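Side-chain contacts in cellobiose 2-epimerase (Caldibacillus thermoamylovorans, PDB 5ZHB), which catalyses the reversible 2-epimerization of the reducing-end glucose of cellobiose and, as in its relatives, probably of other beta-1,4-linked disaccharides such as lactose: residues 341-346 against 350-355; 355-358 against 362-365. All blocks are in the same frame, centred on the assembly; numbering follows the deposited sequence.

Contact 1: 341-346 against 350-355; sequences TYMIDS and GEWYWS
Ile344 and Trp352 face each other where the chain leaves helix 326-343 and turns back on itself, their backbones joined in a single beta bridge. Two hydrogen bonds frame that bridge: Tyr353 N gives to Met343 O at 2.9 Å, and Asp345 N gives to Glu351 O at 2.8 Å. Packing is tight on both sides of it, against the indole and against the phenol. Ile344 CG1 sits over the face of the Trp352 five-membered ring, 3.9 Å from its centroid, a CH-pi contact made possible by chi1 of -59°, which sets CG1 anti to the carbonyl carbon. Met343, crossing the indole at about a right angle, brings CG to 4.1 Å from Trp352 CE3; the bent chain then carries Met343 SD to 3.4 Å from Tyr353 O. Indole NE1 is satisfied by Glu11.

The buried Asp345 meets Tyr353 just as closely. Asp345 CB stands over the phenol face, 4.1 Å from the Tyr353 ring centroid, and the carboxylate plane is inclined by 30° to the ring. Asp345 OD1 ends 3.2 Å from Tyr353 OH, while OD2 forms a salt bridge with Arg347. The loose side lies at Tyr342, whose ring leads away from the returning segment, and at Ser346, exposed and turned away. Trp352 N binds Glu351 OE2 at 2.7 Å from above the carboxylate plane, and Lys372 forms a salt bridge with the same oxygen. The turn thus ties the end of helix 326-343 to the chain leading into strand 355-356, with Trp352 and Ile344 reaching helix 2-21 and Met343 and Trp352 packing on helix 306-323.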
loop_
_atom_site.group_PDB
_atom_site.type_symbol
_atom_site.label_atom_id
_atom_site.label_comp_id
_atom_site.label_asym_id
_atom_site.label_seq_id
_atom_site.Cartn_x
_atom_site.Cartn_y
_atom_site.Cartn_z
ATOM N N THR A 341 5.302 14.401 -16.841
ATOM C CA THR A 341 6.500 14.712 -17.596
ATOM C C THR A 341 7.554 13.613 -17.493
ATOM O O THR A 341 8.228 13.387 -18.488
ATOM C CB THR A 341 7.117 16.056 -17.227
ATOM O OG1 THR A 341 6.045 16.951 -17.442
ATOM C CG2 THR A 341 8.314 16.422 -18.095
ATOM N N TYR A 342 7.754 12.987 -16.325
ATOM C CA TYR A 342 8.895 12.124 -16.133
ATOM C C TYR A 342 8.558 10.690 -15.744
ATOM O O TYR A 342 9.396 9.821 -15.966
ATOM C CB TYR A 342 9.802 12.706 -15.042
ATOM C CG TYR A 342 10.361 14.079 -15.384
ATOM C CD1 TYR A 342 11.367 14.214 -16.334
ATOM C CD2 TYR A 342 9.894 15.233 -14.765
ATOM C CE1 TYR A 342 11.879 15.457 -16.675
ATOM C CE2 TYR A 342 10.416 16.483 -15.081
ATOM C CZ TYR A 342 11.412 16.589 -16.038
ATOM O OH TYR A 342 11.952 17.792 -16.375
ATOM N N MET A 343 7.414 10.444 -15.111
ATOM C CA MET A 343 7.173 9.165 -14.451
ATOM C C MET A 343 6.288 8.252 -15.291
ATOM O O MET A 343 6.423 7.037 -15.199
ATOM C CB MET A 343 6.477 9.373 -13.099
ATOM C CG MET A 343 6.434 8.156 -12.146
ATOM S SD MET A 343 8.025 7.610 -11.476
ATOM C CE MET A 343 8.336 9.062 -10.451
ATOM N N ILE A 344 5.348 8.813 -16.072
ATOM C CA ILE A 344 4.456 7.975 -16.867
ATOM C C ILE A 344 5.194 7.626 -18.162
ATOM O O ILE A 344 5.628 8.519 -18.866
ATOM C CB ILE A 344 3.101 8.655 -17.146
ATOM C CG1 ILE A 344 2.366 9.017 -15.851
ATOM C CG2 ILE A 344 2.231 7.760 -18.056
ATOM C CD1 ILE A 344 0.942 9.523 -16.031
ATOM N N ASP A 345 5.318 6.335 -18.457
ATOM C CA ASP A 345 6.129 5.835 -19.566
ATOM C C ASP A 345 5.350 6.099 -20.850
ATOM O O ASP A 345 4.178 5.791 -20.897
ATOM C CB ASP A 345 6.342 4.340 -19.394
ATOM C CG ASP A 345 7.384 3.688 -20.280
ATOM O OD1 ASP A 345 7.810 4.338 -21.263
ATOM O OD2 ASP A 345 7.845 2.613 -19.906
ATOM N N SER A 346 5.979 6.656 -21.880
ATOM C CA SER A 346 5.250 6.838 -23.123
ATOM C C SER A 346 5.594 5.743 -24.139
ATOM O O SER A 346 5.081 5.755 -25.256
ATOM C CB SER A 346 5.445 8.209 -23.666
ATOM O OG SER A 346 6.814 8.393 -23.955
ATOM N N GLY A 350 4.267 0.167 -22.145
ATOM C CA GLY A 350 4.700 0.672 -20.847
ATOM C C GLY A 350 3.553 1.049 -19.909
ATOM O O GLY A 350 2.362 0.954 -20.239
ATOM N N GLU A 351 3.929 1.462 -18.683
ATOM C CA GLU A 351 2.948 1.903 -17.700
ATOM C C GLU A 351 3.548 3.122 -17.008
ATOM O O GLU A 351 3.789 4.145 -17.646
ATOM C CB GLU A 351 2.619 0.675 -16.839
ATOM C CG GLU A 351 1.522 0.854 -15.798
ATOM C CD GLU A 351 1.926 0.862 -14.315
ATOM O OE1 GLU A 351 1.015 0.718 -13.489
ATOM O OE2 GLU A 351 3.103 1.060 -13.995
ATOM N N TRP A 352 3.949 2.934 -15.748
ATOM C CA TRP A 352 4.742 3.919 -15.037
ATOM C C TRP A 352 6.126 3.339 -14.756
ATOM O O TRP A 352 6.320 2.165 -14.445
ATOM C CB TRP A 352 4.044 4.333 -13.723
ATOM C CG TRP A 352 2.729 5.070 -13.852
ATOM C CD1 TRP A 352 1.789 5.014 -14.833
ATOM C CD2 TRP A 352 2.227 6.037 -12.898
ATOM N NE1 TRP A 352 0.746 5.863 -14.567
ATOM C CE2 TRP A 352 0.991 6.509 -13.379
ATOM C CE3 TRP A 352 2.725 6.558 -11.702
ATOM C CZ2 TRP A 352 0.236 7.456 -12.693
ATOM C CZ3 TRP A 352 1.978 7.498 -11.027
ATOM C CH2 TRP A 352 0.772 7.961 -11.525
ATOM N N TYR A 353 7.127 4.204 -14.788
ATOM C CA TYR A 353 8.434 3.794 -14.312
ATOM C C TYR A 353 8.439 3.616 -12.794
ATOM O O TYR A 353 7.659 4.238 -12.076
ATOM C CB TYR A 353 9.455 4.862 -14.659
ATOM C CG TYR A 353 9.590 5.168 -16.133
ATOM C CD1 TYR A 353 9.998 4.194 -17.044
ATOM C CD2 TYR A 353 9.438 6.476 -16.584
ATOM C CE1 TYR A 353 10.138 4.503 -18.393
ATOM C CE2 TYR A 353 9.597 6.796 -17.919
ATOM C CZ TYR A 353 9.984 5.818 -18.811
ATOM O OH TYR A 353 10.151 6.192 -20.102
ATOM N N TRP A 354 9.327 2.744 -12.323
ATOM C CA TRP A 354 9.516 2.521 -10.908
ATOM C C TRP A 354 9.941 3.830 -10.247
ATOM O O TRP A 354 9.405 4.241 -9.217
ATOM C CB TRP A 354 10.582 1.434 -10.713
ATOM C CG TRP A 354 10.825 1.090 -9.264
ATOM C CD1 TRP A 354 11.418 1.901 -8.334
ATOM C CD2 TRP A 354 10.542 -0.143 -8.583
ATOM N NE1 TRP A 354 11.465 1.290 -7.114
ATOM C CE2 TRP A 354 10.975 0.019 -7.245
ATOM C CE3 TRP A 354 10.007 -1.368 -8.976
ATOM C CZ2 TRP A 354 10.873 -0.994 -6.298
ATOM C CZ3 TRP A 354 9.943 -2.385 -8.053
ATOM C CH2 TRP A 354 10.378 -2.203 -6.733
ATOM N N SER A 355 10.957 4.466 -10.837
ATOM C CA SER A 355 11.486 5.698 -10.273
ATOM C C SER A 355 12.184 6.509 -11.350
ATOM O O SER A 355 12.424 6.004 -12.451
ATOM C CB SER A 355 12.384 5.409 -9.076
ATOM O OG SER A 355 13.481 4.574 -9.404
#

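Contact 2: 355-358 against 362-365; sequences SVEA and PTKR
A short hairpin-like turn, closed by a single beta bridge between Val356 and Pro362, brings the end of strand 355-356 against the loop that follows it. Thr363 N gives to Ser355 O at 2.9 Å. The side-chain centre of the contact is Thr363 OG1, which accepts from Ser355 OG at 2.7 Å and gives to Glu357 OE2 at 2.5 Å, a very short bond that meets the carboxylate on its anti side, 32° out of plane. The serine hydroxyl, threonine hydroxyl and carboxylate form a chain of two hydrogen bonds with one direction, and these bonds fix the rotation of the threonine. With chi1 at -47°, OG1 lies anti to the carbonyl carbon and beside the backbone N; Glu357 folds back at chi2 to cross the threonine at about a right angle. Glu357 OE2 also lies 3.3 Å from Thr363 CG2. Past the threonine, Lys364 centres an inverse gamma turn that redirects the chain. Val356 points away from the loop to pack on Tyr338 and Met343 of helix 326-343, while its backbone bonds to Arg304 of the neighbouring strand 299-305.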
loop_
_atom_site.group_PDB
_atom_site.type_symbol
_atom_site.label_atom_id
_atom_site.label_comp_id
_atom_site.label_asym_id
_atom_site.label_seq_id
_atom_site.Cartn_x
_atom_site.Cartn_y
_atom_site.Cartn_z
ATOM N N SER A 355 10.957 4.466 -10.837
ATOM C CA SER A 355 11.486 5.698 -10.273
ATOM C C SER A 355 12.184 6.509 -11.350
ATOM O O SER A 355 12.424 6.004 -12.451
ATOM C CB SER A 355 12.384 5.409 -9.076
ATOM O OG SER A 355 13.481 4.574 -9.404
ATOM N N VAL A 356 12.474 7.766 -11.011
ATOM C CA VAL A 356 13.220 8.679 -11.857
ATOM C C VAL A 356 14.397 9.237 -11.060
ATOM O O VAL A 356 14.253 9.590 -9.894
ATOM C CB VAL A 356 12.344 9.809 -12.420
ATOM C CG1 VAL A 356 13.162 10.744 -13.294
ATOM C CG2 VAL A 356 11.147 9.249 -13.172
ATOM N N GLU A 357 15.576 9.251 -11.684
ATOM C CA GLU A 357 16.776 9.815 -11.073
ATOM C C GLU A 357 16.717 11.348 -11.099
ATOM O O GLU A 357 15.867 11.934 -11.779
ATOM C CB GLU A 357 18.017 9.337 -11.826
ATOM C CG GLU A 357 18.169 7.818 -11.920
ATOM C CD GLU A 357 18.250 7.108 -10.586
ATOM O OE1 GLU A 357 18.921 7.679 -9.705
ATOM O OE2 GLU A 357 17.645 6.028 -10.400
ATOM N N ALA A 358 17.629 12.003 -10.350
ATOM C CA ALA A 358 17.672 13.460 -10.235
ATOM C C ALA A 358 17.934 14.125 -11.583
ATOM O O ALA A 358 17.475 15.240 -11.817
ATOM C CB ALA A 358 18.715 13.876 -9.235
ATOM N N PRO A 362 14.751 7.817 -16.344
ATOM C CA PRO A 362 14.142 6.657 -15.686
ATOM C C PRO A 362 15.170 5.705 -15.072
ATOM O O PRO A 362 16.176 5.373 -15.688
ATOM C CB PRO A 362 13.299 5.977 -16.779
ATOM C CG PRO A 362 13.217 6.989 -17.921
ATOM C CD PRO A 362 14.395 7.934 -17.770
ATOM N N THR A 363 14.883 5.217 -13.858
ATOM C CA THR A 363 15.678 4.176 -13.242
ATOM C C THR A 363 15.366 2.872 -13.980
ATOM O O THR A 363 14.201 2.556 -14.215
ATOM C CB THR A 363 15.349 4.078 -11.752
ATOM O OG1 THR A 363 15.344 5.382 -11.159
ATOM C CG2 THR A 363 16.276 3.126 -11.026
ATOM N N LYS A 364 16.390 2.077 -14.257
ATOM C CA LYS A 364 16.225 0.895 -15.104
ATOM C C LYS A 364 15.840 -0.297 -14.249
ATOM O O LYS A 364 16.627 -1.209 -14.040
ATOM C CB LYS A 364 17.479 0.599 -15.934
ATOM C CG LYS A 364 17.742 1.648 -16.971
ATOM C CD LYS A 364 18.949 1.317 -17.842
ATOM C CE LYS A 364 19.047 2.197 -19.042
ATOM N NZ LYS A 364 19.011 3.599 -18.641
ATOM N N ARG A 365 14.628 -0.229 -13.718
ATOM C CA ARG A 365 14.080 -1.205 -12.804
ATOM C C ARG A 365 12.795 -1.705 -13.430
ATOM O O ARG A 365 12.251 -1.021 -14.297
ATOM C CB ARG A 365 13.679 -0.536 -11.481
ATOM C CG ARG A 365 14.853 -0.212 -10.578
ATOM C CD ARG A 365 14.426 -0.235 -9.138
ATOM N NE ARG A 365 14.016 -1.600 -8.791
ATOM C CZ ARG A 365 13.817 -1.995 -7.549
ATOM N NH1 ARG A 365 14.114 -1.172 -6.557
ATOM N NH2 ARG A 365 13.344 -3.208 -7.308
#

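Contacts 1 and 2 follow one another along the chain and share Ser355, with their centres about 9 Å apart. Tyr353 CZ lies 3.6 Å from Pro362 CG, packing the aromatic side of contact 1 against the loop of contact 2. Met343 SD reaches Val356 CG2 at 3.9 Å, so the end of helix 326-343 and the edge strand 355-356 share one apolar patch. Trp354 and Arg365 form a cation-pi pair, in which Trp354 CH2 lies 3.2 Å from Arg365 NH2. The family fold is an alpha/alpha barrel with a central substrate cleft; the centres of contacts 1 and 2 lie about 19 and 20 Å from the centre of the chain.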